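Local structure of putative reductase (Peptoclostridium difficile, 5J6C) at residues V115-A120 with S169-I174; K41-E46 with Y178-K183; I30-K35 with I127-H132; R89-G94 with Y148-E153. The protein probably acts as an FMN-dependent nitroreductase that reduces nitro compounds, possibly including the antibiotic metronidazole, and carries bound flavin mononucleotide. All blocks are in the same frame, centred on the assembly; numbering follows the deposited sequence.

Interaction 1: residues V115-A120 with S169-I174; sequences VWIEDA and SVECII. With FMN (flavin mononucleotide), chain E.
The indole of Trp116 overlaps the side chain of Ser169, whose CB lies over a face of the six-membered ring, 3.9 Å from its centroid, in a CH-pi contact. Ser169 OG comes 3.1 Å from Trp116 CH2. Ile117 CG1 packs over the opposite face of the indole, toward its rim. Further along the strand, the backbone end of Glu171 serves as an apolar surface: its CB sits 3.7 Å from Ala120 CB, where the two backbones approach most closely. The chain then bends at chi2 (58°), which brings Glu171 OE2 to 3.9 Å from Ile117 CG2 and similarly near Trp116 CZ3, the carboxylate plane turned 57° from that of the indole. Glu171 OE2 also has a weak, long ion pair with Arg144. Glu118 of the second subunit lies close with a like charge, while Glu118 of this chain salt-bridges Arg144 of that subunit. On the helix's flavin side, Glu118 CB lies 3.6 Å from FMN C7M, and Asp119 OD1 accepts from Ser65 N. Helix 116-120 packed on strand 169-174 at 25° is the helix-on-sheet core of the nitroreductase alpha+beta fold, beside the dimer interface that holds FMN.

Interaction 2: residues K41-E46 with Y178-K183; sequences KYKDVE and YSDEEK
Lys41 O accepts the shortest direct bond between the segments, from Asp180 N at 2.7 Å, with an N-H...O angle of 160°. Two residues on, Lys43 N donates to Tyr178 O at 2.8 Å, and between these bonds Tyr42 CA reaches the same carbonyl in a CA-H...O contact of 3.1 Å. The aliphatic part of Lys43 runs over Ser179 O, then chi4 (-50°) brings NZ to Asp180 OD2, a salt bridge of 2.9 Å that meets the oxygen from above the carboxylate plane. Lys41 stays extended, while its CB rests against the carboxylate of Glu181, whose OE2 accepts from Arg40 N. At the other end Val45 CG1 touches Tyr178 CD1 at 3.8 Å, and Glu46 O lies in plane at the edge of that ring; the Tyr178 hydroxyl bonds to Glu48 and Lys51. One water completes the pairing, donating to Lys43 O and Val45 O and accepting from Tyr178 N at 2.7 Å. Ser179 OG takes the N-H of Glu181 in an ST turn that begins at the bridged residue itself. The two loops thus run antiparallel and join through a single beta bridge, Tyr42 with Ser179, at the protein surface.

Interaction 3: residues I30-K35 with I127-H132; sequences IGFLKK and IQLQAH
His132 CD2 stands 3.3 Å above the plane of the Phe32 ring, over its centre, while Leu129 O lies in plane at the ring's edge, 3.3 Å from Phe32 CZ. The imidazole is not parallel to the phenyl: the planes meet at 49° and the centroids are 4.5 Å apart, an oblique pair in which the two side chains reach past one another, each pointing to the other's helix. Phe32 has CG anti to its backbone N, and this carries the ring across to the histidine and to the last turns of helix 116-133. His132 uses the same first torsion, which sends its NE2 back to the short helix, where it donates to Phe32 O at 2.8 Å. The bond is bent, 136° at the hydrogen, and the oxygen lies slightly out of the imidazole plane. This requires a proton on NE2 and probably limits the ring's rotation over the phenyl. Two helices meet here almost at right angles, 96° between the segments 30-34 and 127-132 with axes 11.2 Å apart, so the first modelled helix lies across the long central helix of the nitroreductase fold and meets it through side chains and a few carbonyl oxygens. Lys35 O comes 3.5 Å from His132 CE1 on an oblique line, and Lys35 CB also lies against the imidazole. Beside the aromatic pair, Leu33 CD2 meets Leu129 CD2 at 3.6 Å, and Leu129 CD2 also touches Phe32 CE1. Tyr126 of the second subunit packs on both leucines, while Gln130 of that subunit packs on Ile30.

Interaction 4: residues R89-G94 with Y148-E153; sequences RTKGGG and YDDNIE. With FMN (flavin mononucleotide), chain C.
Tyr148 O is gripped by two groups of Thr90: the backbone N donates at 2.9 Å and OG1 at 2.6 Å, both in the carbonyl plane, the N on a lone pair. The torsion chi1 of 63° sets Thr90 OG1 between its backbone N and carbonyl carbon, which lets the hydroxyl join the backbone N at the same oxygen. It also turns CG2 over a face of the Tyr148 ring, 3.5 Å from the centroid, in a CH-pi contact; Tyr157 stacks on that ring. Next outward, Asp149 OD1 accepts from Asn151 N and Ile152 N in an Asx motif, shaping the loop behind Tyr148. A water also links the segments, accepting from Asp150 N at 2.8 Å and weakly from Lys91 NZ. Toward the flavin, Arg89 to Gly92 forms a type I turn. From it Arg89 NH1 donates to FMN O4 at 2.8 Å, the oxygen lying in the guanidinium plane, while Gly92 O sits over one guanidinium face. Gly93 O accepts from FMN N3 at 2.9 Å. The loop thus offers a donor to the flavin carbonyl and an acceptor to its imide N-H, a complementary pair that reads the pyrimidine edge; the guanidinium would probably draw electron density toward O4.

Along the chain, the segments of interactions 1 and 3 alternate, as do those of 1 and 4, 2 and 3, and 3 and 4, whereas interaction 2 brackets both 1 and 4. Interactions 1 and 3 share helix 116-133 near its two ends, with centres 20 Å apart, and touch where Ile174 packs on Ile127 and Gln128; both also reach the second subunit. Strand 168-177 of interaction 1 leads directly into 178-183 of interaction 2, their centres 25 Å apart on opposite sides of the chain's centre. Interactions 1 and 4 supply residues to different FMN molecules, so each flavin site takes residues of interaction 1 from one subunit and of interaction 4 from the other.

Interaction 1: residues V115-A120 with S169-I174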
# COMPACT_ATOMS: atom_id res chain seq x y z
N VAL A 115 5.15 4.31 -11.38
CA VAL A 115 4.69 3.49 -10.27
C VAL A 115 4.12 4.41 -9.20
O VAL A 115 4.19 4.10 -8.00
CB VAL A 115 5.82 2.58 -9.74
CG1 VAL A 115 6.14 1.48 -10.77
CG2 VAL A 115 7.07 3.37 -9.46
N TRP A 116 3.53 5.54 -9.63
CA TRP A 116 2.79 6.41 -8.72
C TRP A 116 1.59 5.70 -8.11
O TRP A 116 1.14 6.06 -7.01
CB TRP A 116 2.34 7.69 -9.44
CG TRP A 116 1.41 7.45 -10.60
CD1 TRP A 116 1.76 7.34 -11.92
CD2 TRP A 116 -0.02 7.31 -10.55
NE1 TRP A 116 0.64 7.14 -12.68
CE2 TRP A 116 -0.46 7.12 -11.87
CE3 TRP A 116 -0.96 7.34 -9.52
CZ2 TRP A 116 -1.81 6.94 -12.19
CZ3 TRP A 116 -2.30 7.16 -9.84
CH2 TRP A 116 -2.71 6.97 -11.16
N ILE A 117 1.04 4.69 -8.80
CA ILE A 117 -0.04 3.87 -8.24
C ILE A 117 0.43 3.20 -6.95
O ILE A 117 -0.26 3.22 -5.92
CB ILE A 117 -0.52 2.82 -9.26
CG1 ILE A 117 -1.05 3.49 -10.52
CG2 ILE A 117 -1.59 1.95 -8.63
CD1 ILE A 117 -1.34 2.50 -11.66
N GLU A 118 1.61 2.59 -7.01
CA GLU A 118 2.19 1.97 -5.82
C GLU A 118 2.43 3.01 -4.74
O GLU A 118 2.01 2.83 -3.59
CB GLU A 118 3.49 1.27 -6.20
CG GLU A 118 3.31 -0.05 -6.94
CD GLU A 118 3.06 0.09 -8.44
OE1 GLU A 118 2.71 1.19 -8.93
OE2 GLU A 118 3.22 -0.94 -9.14
N ASP A 119 3.13 4.10 -5.08
CA ASP A 119 3.42 5.16 -4.12
C ASP A 119 2.15 5.60 -3.40
O ASP A 119 2.10 5.63 -2.17
CB ASP A 119 4.04 6.38 -4.82
CG ASP A 119 5.49 6.16 -5.24
OD1 ASP A 119 6.08 5.15 -4.83
OD2 ASP A 119 6.02 7.03 -5.98
N ALA A 120 1.12 5.94 -4.18
CA ALA A 120 -0.11 6.46 -3.61
C ALA A 120 -0.78 5.41 -2.73
O ALA A 120 -1.34 5.74 -1.69
CB ALA A 120 -1.06 6.91 -4.71
N SER A 169 -2.96 12.56 -11.13
CA SER A 169 -4.02 11.57 -11.18
C SER A 169 -4.52 11.28 -9.77
O SER A 169 -3.74 11.30 -8.81
CB SER A 169 -3.52 10.28 -11.85
OG SER A 169 -4.57 9.36 -11.99
N VAL A 170 -5.81 10.99 -9.63
CA VAL A 170 -6.43 10.72 -8.33
C VAL A 170 -6.45 9.22 -8.11
O VAL A 170 -7.00 8.47 -8.93
CB VAL A 170 -7.84 11.31 -8.23
CG1 VAL A 170 -8.39 11.09 -6.81
CG2 VAL A 170 -7.83 12.79 -8.56
N GLU A 171 -5.85 8.77 -7.01
CA GLU A 171 -5.78 7.35 -6.70
C GLU A 171 -7.01 6.88 -5.96
O GLU A 171 -7.67 5.91 -6.38
CB GLU A 171 -4.52 7.06 -5.87
CG GLU A 171 -4.51 5.66 -5.25
CD GLU A 171 -4.63 4.56 -6.29
OE1 GLU A 171 -5.27 3.53 -6.01
OE2 GLU A 171 -4.09 4.71 -7.40
N CYS A 172 -7.37 7.57 -4.88
CA CYS A 172 -8.45 7.13 -4.01
C CYS A 172 -8.75 8.26 -3.04
O CYS A 172 -7.95 9.19 -2.87
CB CYS A 172 -8.05 5.86 -3.23
SG CYS A 172 -6.62 6.13 -2.12
N ILE A 173 -9.92 8.17 -2.41
CA ILE A 173 -10.28 9.02 -1.28
C ILE A 173 -10.34 8.15 -0.03
O ILE A 173 -10.91 7.05 -0.06
CB ILE A 173 -11.64 9.71 -1.51
CG1 ILE A 173 -11.72 10.29 -2.92
CG2 ILE A 173 -11.86 10.81 -0.46
CD1 ILE A 173 -12.92 11.16 -3.12
N ILE A 174 -9.75 8.63 1.06
CA ILE A 174 -9.89 7.97 2.36
C ILE A 174 -10.85 8.81 3.19
O ILE A 174 -10.54 9.96 3.53
CB ILE A 174 -8.55 7.81 3.09
CG1 ILE A 174 -7.51 7.11 2.22
CG2 ILE A 174 -8.76 7.02 4.39
CD1 ILE A 174 -7.81 5.65 1.95
N1 FMN E . 14.53 -0.01 -3.83
C2 FMN E . 15.39 -0.74 -4.65
O2 FMN E . 16.57 -0.89 -4.33
N3 FMN E . 14.95 -1.30 -5.82
C4 FMN E . 13.64 -1.15 -6.21
O4 FMN E . 13.23 -1.67 -7.26
C4A FMN E . 12.77 -0.43 -5.39
N5 FMN E . 11.45 -0.30 -5.78
C5A FMN E . 10.58 0.41 -4.98
C6 FMN E . 9.26 0.54 -5.41
C7 FMN E . 8.33 1.22 -4.64
C7M FMN E . 6.92 1.32 -5.16
C8 FMN E . 8.73 1.80 -3.43
C8M FMN E . 7.71 2.54 -2.61
C9 FMN E . 10.06 1.69 -3.00
C9A FMN E . 11.00 0.99 -3.77
N10 FMN E . 12.33 0.85 -3.36
C10 FMN E . 13.21 0.14 -4.18
C1' FMN E . 12.84 1.50 -2.10
C2' FMN E . 13.21 2.97 -2.55
O2' FMN E . 14.53 3.11 -3.03
C3' FMN E . 13.00 4.19 -1.63
O3' FMN E . 14.11 5.08 -1.43
C4' FMN E . 12.64 3.86 -0.24
O4' FMN E . 11.40 3.19 -0.16
C5' FMN E . 12.59 5.22 0.45
O5' FMN E . 13.70 5.23 1.32
P FMN E . 13.47 4.44 2.71
O1P FMN E . 12.76 5.40 3.63
O2P FMN E . 12.58 3.24 2.52
O3P FMN E . 14.80 4.03 3.32

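Interaction 2: residues K41-E46 with Y178-K183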
# COMPACT_ATOMS: atom_id res chain seq x y z
N LYS A 41 -20.03 4.34 8.29
CA LYS A 41 -21.03 5.08 9.05
C LYS A 41 -20.35 5.71 10.26
O LYS A 41 -19.70 5.00 11.04
CB LYS A 41 -22.19 4.17 9.47
CG LYS A 41 -23.35 4.89 10.16
CD LYS A 41 -24.47 3.93 10.54
CE LYS A 41 -25.65 4.67 11.19
NZ LYS A 41 -26.83 3.78 11.37
N TYR A 42 -20.49 7.03 10.43
CA TYR A 42 -19.68 7.79 11.37
C TYR A 42 -20.53 8.61 12.34
O TYR A 42 -21.62 9.08 12.00
CB TYR A 42 -18.70 8.74 10.65
CG TYR A 42 -17.95 8.09 9.50
CD1 TYR A 42 -16.76 7.41 9.72
CD2 TYR A 42 -18.45 8.15 8.20
CE1 TYR A 42 -16.07 6.82 8.67
CE2 TYR A 42 -17.77 7.54 7.14
CZ TYR A 42 -16.59 6.88 7.38
OH TYR A 42 -15.93 6.29 6.34
N LYS A 43 -19.99 8.80 13.54
CA LYS A 43 -20.59 9.75 14.47
C LYS A 43 -20.48 11.16 13.91
O LYS A 43 -19.64 11.45 13.05
CB LYS A 43 -19.93 9.64 15.85
CG LYS A 43 -20.12 8.26 16.47
CD LYS A 43 -19.80 8.21 17.94
CE LYS A 43 -20.32 6.91 18.54
NZ LYS A 43 -21.76 6.69 18.15
N ASP A 44 -21.36 12.04 14.39
CA ASP A 44 -21.42 13.42 13.90
C ASP A 44 -20.45 14.27 14.71
O ASP A 44 -20.82 15.17 15.46
CB ASP A 44 -22.85 13.94 13.98
CG ASP A 44 -23.00 15.35 13.41
OD1 ASP A 44 -22.25 15.70 12.48
OD2 ASP A 44 -23.87 16.11 13.91
N VAL A 45 -19.16 13.96 14.53
CA VAL A 45 -18.09 14.47 15.38
C VAL A 45 -16.90 14.81 14.49
O VAL A 45 -16.45 13.97 13.70
CB VAL A 45 -17.68 13.43 16.45
CG1 VAL A 45 -16.41 13.84 17.17
CG2 VAL A 45 -18.80 13.23 17.46
N GLU A 46 -16.38 16.03 14.62
CA GLU A 46 -15.20 16.41 13.86
C GLU A 46 -14.00 15.57 14.28
O GLU A 46 -13.92 15.08 15.42
CB GLU A 46 -14.91 17.91 14.08
CG GLU A 46 -13.99 18.52 13.04
CD GLU A 46 -13.46 19.88 13.43
OE1 GLU A 46 -13.42 20.18 14.65
OE2 GLU A 46 -13.08 20.66 12.52
N TYR A 178 -15.03 9.00 13.46
CA TYR A 178 -15.36 8.09 14.55
C TYR A 178 -16.48 7.15 14.12
O TYR A 178 -17.51 7.59 13.59
CB TYR A 178 -15.76 8.87 15.80
CG TYR A 178 -14.57 9.55 16.44
CD1 TYR A 178 -14.28 10.88 16.17
CD2 TYR A 178 -13.72 8.84 17.29
CE1 TYR A 178 -13.18 11.50 16.75
CE2 TYR A 178 -12.63 9.45 17.86
CZ TYR A 178 -12.36 10.78 17.59
OH TYR A 178 -11.26 11.39 18.17
N SER A 179 -16.28 5.86 14.36
CA SER A 179 -17.18 4.85 13.82
C SER A 179 -18.54 4.90 14.51
O SER A 179 -18.63 5.06 15.73
CB SER A 179 -16.57 3.46 13.99
OG SER A 179 -17.54 2.46 13.71
N ASP A 180 -19.59 4.73 13.72
CA ASP A 180 -20.95 4.60 14.25
C ASP A 180 -21.58 3.29 13.78
O ASP A 180 -22.79 3.19 13.62
CB ASP A 180 -21.80 5.80 13.87
CG ASP A 180 -23.11 5.90 14.68
OD1 ASP A 180 -24.11 6.34 14.10
OD2 ASP A 180 -23.13 5.53 15.88
N GLU A 181 -20.75 2.26 13.58
CA GLU A 181 -21.25 0.94 13.26
C GLU A 181 -20.30 -0.10 13.83
O GLU A 181 -19.09 0.13 13.93
CB GLU A 181 -21.42 0.75 11.75
CG GLU A 181 -20.19 1.04 10.92
CD GLU A 181 -20.45 0.82 9.43
OE1 GLU A 181 -21.61 0.54 9.05
OE2 GLU A 181 -19.49 0.91 8.64
N GLU A 182 -20.86 -1.23 14.23
CA GLU A 182 -20.05 -2.27 14.85
C GLU A 182 -19.56 -3.23 13.77
O GLU A 182 -20.27 -3.52 12.81
CB GLU A 182 -20.85 -3.04 15.91
CG GLU A 182 -22.00 -3.85 15.35
CD GLU A 182 -22.51 -4.88 16.34
OE1 GLU A 182 -22.16 -6.07 16.19
OE2 GLU A 182 -23.25 -4.48 17.26
N LYS A 183 -18.32 -3.68 13.92
CA LYS A 183 -17.70 -4.53 12.92
C LYS A 183 -16.90 -5.61 13.63
O LYS A 183 -16.07 -5.31 14.49
CB LYS A 183 -16.79 -3.72 11.99
CG LYS A 183 -17.52 -2.83 11.04
CD LYS A 183 -17.96 -3.59 9.80
CE LYS A 183 -18.65 -2.67 8.81
NZ LYS A 183 -19.05 -3.36 7.53
O HOH W 1 -16.79 11.07 13.39

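Interaction 3: residues I30-K35 with I127-H132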
# COMPACT_ATOMS: atom_id res chain seq x y z
N ILE A 30 -0.49 -7.73 14.69
CA ILE A 30 -1.49 -8.63 14.15
C ILE A 30 -2.82 -8.42 14.86
O ILE A 30 -3.88 -8.40 14.22
CB ILE A 30 -1.01 -10.09 14.25
CG1 ILE A 30 0.15 -10.32 13.28
CG2 ILE A 30 -2.16 -11.05 13.90
CD1 ILE A 30 0.85 -11.61 13.49
N GLY A 31 -2.80 -8.24 16.19
CA GLY A 31 -4.03 -7.90 16.90
C GLY A 31 -4.59 -6.57 16.44
O GLY A 31 -5.78 -6.44 16.18
N PHE A 32 -3.71 -5.57 16.32
CA PHE A 32 -4.04 -4.30 15.68
C PHE A 32 -4.74 -4.50 14.33
O PHE A 32 -5.81 -3.93 14.08
CB PHE A 32 -2.73 -3.53 15.53
CG PHE A 32 -2.85 -2.17 14.94
CD1 PHE A 32 -2.45 -1.93 13.63
CD2 PHE A 32 -3.29 -1.12 15.71
CE1 PHE A 32 -2.53 -0.65 13.09
CE2 PHE A 32 -3.36 0.16 15.18
CZ PHE A 32 -2.98 0.39 13.87
N LEU A 33 -4.16 -5.33 13.45
CA LEU A 33 -4.72 -5.48 12.10
C LEU A 33 -6.00 -6.32 12.10
O LEU A 33 -6.87 -6.10 11.25
CB LEU A 33 -3.71 -6.12 11.16
CG LEU A 33 -2.51 -5.28 10.75
CD1 LEU A 33 -1.64 -6.14 9.88
CD2 LEU A 33 -2.96 -4.00 10.01
N LYS A 34 -6.12 -7.28 13.02
CA LYS A 34 -7.36 -8.05 13.12
C LYS A 34 -8.56 -7.17 13.47
O LYS A 34 -9.69 -7.48 13.09
CB LYS A 34 -7.21 -9.16 14.15
CG LYS A 34 -6.38 -10.35 13.71
CD LYS A 34 -6.40 -11.41 14.80
CE LYS A 34 -5.63 -12.65 14.41
NZ LYS A 34 -5.56 -13.61 15.56
N LYS A 35 -8.33 -6.08 14.19
CA LYS A 35 -9.40 -5.17 14.58
C LYS A 35 -9.65 -4.05 13.57
O LYS A 35 -10.59 -3.27 13.77
CB LYS A 35 -9.10 -4.55 15.96
CG LYS A 35 -9.23 -5.53 17.12
CD LYS A 35 -9.16 -4.81 18.48
CE LYS A 35 -7.74 -4.39 18.86
NZ LYS A 35 -7.32 -3.06 18.31
N ILE A 127 -2.10 6.03 5.98
CA ILE A 127 -3.17 6.88 6.51
C ILE A 127 -4.19 6.05 7.27
O ILE A 127 -4.53 6.34 8.42
CB ILE A 127 -3.80 7.70 5.36
CG1 ILE A 127 -2.89 8.88 5.00
CG2 ILE A 127 -5.22 8.18 5.71
CD1 ILE A 127 -3.20 9.55 3.64
N GLN A 128 -4.65 4.96 6.65
CA GLN A 128 -5.65 4.11 7.28
C GLN A 128 -5.13 3.46 8.56
O GLN A 128 -5.88 3.34 9.54
CB GLN A 128 -6.13 3.05 6.30
CG GLN A 128 -6.90 3.64 5.12
CD GLN A 128 -7.75 2.61 4.41
OE1 GLN A 128 -7.28 1.92 3.50
NE2 GLN A 128 -9.00 2.47 4.85
N LEU A 129 -3.86 3.06 8.59
CA LEU A 129 -3.32 2.43 9.80
C LEU A 129 -3.18 3.45 10.93
O LEU A 129 -3.51 3.15 12.08
CB LEU A 129 -1.98 1.75 9.51
CG LEU A 129 -2.06 0.48 8.66
CD1 LEU A 129 -0.70 -0.21 8.46
CD2 LEU A 129 -3.06 -0.49 9.27
N GLN A 130 -2.69 4.65 10.63
CA GLN A 130 -2.56 5.66 11.67
C GLN A 130 -3.93 6.12 12.16
O GLN A 130 -4.12 6.32 13.37
CB GLN A 130 -1.73 6.84 11.17
CG GLN A 130 -1.60 7.96 12.19
CD GLN A 130 -0.77 7.56 13.41
OE1 GLN A 130 0.45 7.69 13.40
NE2 GLN A 130 -1.44 7.10 14.45
N ALA A 131 -4.91 6.24 11.27
CA ALA A 131 -6.28 6.49 11.72
C ALA A 131 -6.74 5.42 12.69
O ALA A 131 -7.34 5.72 13.73
CB ALA A 131 -7.23 6.58 10.53
N HIS A 132 -6.46 4.15 12.37
CA HIS A 132 -6.85 3.04 13.23
C HIS A 132 -6.21 3.14 14.61
O HIS A 132 -6.88 2.94 15.63
CB HIS A 132 -6.49 1.71 12.56
CG HIS A 132 -6.91 0.49 13.33
ND1 HIS A 132 -8.16 0.36 13.89
CD2 HIS A 132 -6.25 -0.66 13.60
CE1 HIS A 132 -8.24 -0.82 14.50
NE2 HIS A 132 -7.09 -1.45 14.34

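Interaction 4: residues R89-G94 with Y148-E153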
# COMPACT_ATOMS: atom_id res chain seq x y z
N ARG A 89 -18.55 8.58 -8.05
CA ARG A 89 -18.97 7.40 -8.79
C ARG A 89 -20.48 7.33 -8.63
O ARG A 89 -20.99 6.92 -7.58
CB ARG A 89 -18.25 6.16 -8.27
CG ARG A 89 -16.74 6.24 -8.53
CD ARG A 89 -15.95 5.25 -7.67
NE ARG A 89 -16.40 3.88 -7.87
CZ ARG A 89 -16.06 2.87 -7.08
NH1 ARG A 89 -15.26 3.09 -6.04
NH2 ARG A 89 -16.52 1.66 -7.32
N THR A 90 -21.20 7.78 -9.67
CA THR A 90 -22.65 7.90 -9.59
C THR A 90 -23.33 6.56 -9.37
O THR A 90 -24.48 6.53 -8.93
CB THR A 90 -23.24 8.54 -10.86
OG1 THR A 90 -22.98 7.69 -11.99
CG2 THR A 90 -22.65 9.91 -11.07
N LYS A 91 -22.65 5.46 -9.68
CA LYS A 91 -23.26 4.15 -9.52
C LYS A 91 -22.87 3.48 -8.21
O LYS A 91 -23.20 2.32 -8.00
CB LYS A 91 -22.92 3.28 -10.73
CG LYS A 91 -23.47 3.90 -12.04
CD LYS A 91 -23.49 2.93 -13.22
CE LYS A 91 -23.55 3.68 -14.56
NZ LYS A 91 -24.72 4.62 -14.64
N GLY A 92 -22.21 4.21 -7.30
CA GLY A 92 -21.88 3.67 -6.00
C GLY A 92 -20.39 3.56 -5.75
O GLY A 92 -19.61 3.45 -6.70
N GLY A 93 -19.98 3.57 -4.48
CA GLY A 93 -18.58 3.45 -4.15
C GLY A 93 -18.17 4.39 -3.03
O GLY A 93 -17.44 4.00 -2.11
N GLY A 94 -18.65 5.62 -3.11
CA GLY A 94 -18.31 6.63 -2.12
C GLY A 94 -19.49 7.45 -1.62
O GLY A 94 -19.29 8.54 -1.08
N TYR A 148 -17.00 8.06 -13.01
CA TYR A 148 -18.12 8.85 -12.52
C TYR A 148 -19.43 8.35 -13.13
O TYR A 148 -20.42 8.14 -12.42
CB TYR A 148 -17.91 10.33 -12.84
CG TYR A 148 -19.15 11.19 -12.69
CD1 TYR A 148 -20.03 11.40 -13.77
CD2 TYR A 148 -19.44 11.80 -11.47
CE1 TYR A 148 -21.17 12.19 -13.62
CE2 TYR A 148 -20.57 12.61 -11.32
CZ TYR A 148 -21.42 12.79 -12.38
OH TYR A 148 -22.53 13.58 -12.20
N ASP A 149 -19.45 8.15 -14.44
CA ASP A 149 -20.56 7.50 -15.15
C ASP A 149 -19.99 6.97 -16.46
O ASP A 149 -18.77 7.00 -16.67
CB ASP A 149 -21.73 8.47 -15.35
CG ASP A 149 -21.42 9.60 -16.33
OD1 ASP A 149 -20.32 9.63 -16.92
OD2 ASP A 149 -22.31 10.47 -16.53
N ASP A 150 -20.87 6.55 -17.37
CA ASP A 150 -20.39 5.90 -18.59
C ASP A 150 -19.49 6.79 -19.43
O ASP A 150 -18.73 6.27 -20.25
CB ASP A 150 -21.58 5.43 -19.44
CG ASP A 150 -22.14 4.11 -18.95
OD1 ASP A 150 -22.93 3.51 -19.70
OD2 ASP A 150 -21.79 3.67 -17.83
N ASN A 151 -19.53 8.11 -19.25
CA ASN A 151 -18.76 9.02 -20.09
C ASN A 151 -17.58 9.70 -19.39
O ASN A 151 -16.66 10.15 -20.08
CB ASN A 151 -19.67 10.11 -20.66
CG ASN A 151 -20.89 9.53 -21.36
OD1 ASN A 151 -20.76 8.84 -22.37
ND2 ASN A 151 -22.07 9.81 -20.83
N ILE A 152 -17.56 9.77 -18.06
CA ILE A 152 -16.59 10.60 -17.35
C ILE A 152 -15.83 9.73 -16.35
O ILE A 152 -16.44 8.93 -15.63
CB ILE A 152 -17.30 11.78 -16.65
CG1 ILE A 152 -17.94 12.71 -17.69
CG2 ILE A 152 -16.32 12.56 -15.76
CD1 ILE A 152 -18.93 13.72 -17.12
N GLU A 153 -14.51 9.88 -16.32
CA GLU A 153 -13.69 9.21 -15.31
C GLU A 153 -13.90 9.85 -13.94
O GLU A 153 -14.06 11.07 -13.82
CB GLU A 153 -12.21 9.29 -15.67
CG GLU A 153 -11.77 8.43 -16.83
CD GLU A 153 -10.30 8.66 -17.14
OE1 GLU A 153 -9.74 7.94 -18.00
OE2 GLU A 153 -9.70 9.58 -16.53
N1 FMN C . -14.98 0.22 -0.02
C2 FMN C . -16.02 0.97 -0.54
O2 FMN C . -17.07 1.09 0.07
N3 FMN C . -15.89 1.61 -1.76
C4 FMN C . -14.72 1.49 -2.48
O4 FMN C . -14.59 2.05 -3.57
C4A FMN C . -13.69 0.72 -1.98
N5 FMN C . -12.53 0.62 -2.71
C5A FMN C . -11.48 -0.09 -2.21
C6 FMN C . -10.32 -0.19 -2.97
C7 FMN C . -9.25 -0.90 -2.49
C7M FMN C . -8.00 -0.99 -3.30
C8 FMN C . -9.34 -1.53 -1.27
C8M FMN C . -8.17 -2.29 -0.76
C9 FMN C . -10.49 -1.45 -0.50
C9A FMN C . -11.58 -0.72 -0.98
N10 FMN C . -12.75 -0.63 -0.25
C10 FMN C . -13.81 0.10 -0.74
C1' FMN C . -12.86 -1.31 1.09
C2' FMN C . -13.10 -2.82 0.93
O2' FMN C . -14.47 -3.08 0.66
C3' FMN C . -12.65 -3.55 2.20
O3' FMN C . -11.33 -3.17 2.50
C4' FMN C . -12.70 -5.07 2.04
O4' FMN C . -14.03 -5.46 1.79
C5' FMN C . -12.17 -5.77 3.29
O5' FMN C . -13.02 -5.45 4.37
P FMN C . -12.46 -4.67 5.65
O1P FMN C . -11.63 -3.49 5.19
O2P FMN C . -13.60 -4.17 6.51
O3P FMN C . -11.58 -5.63 6.41
O HOH W 2 -19.88 5.01 -11.18
O HOH W 3 -23.63 6.46 -17.19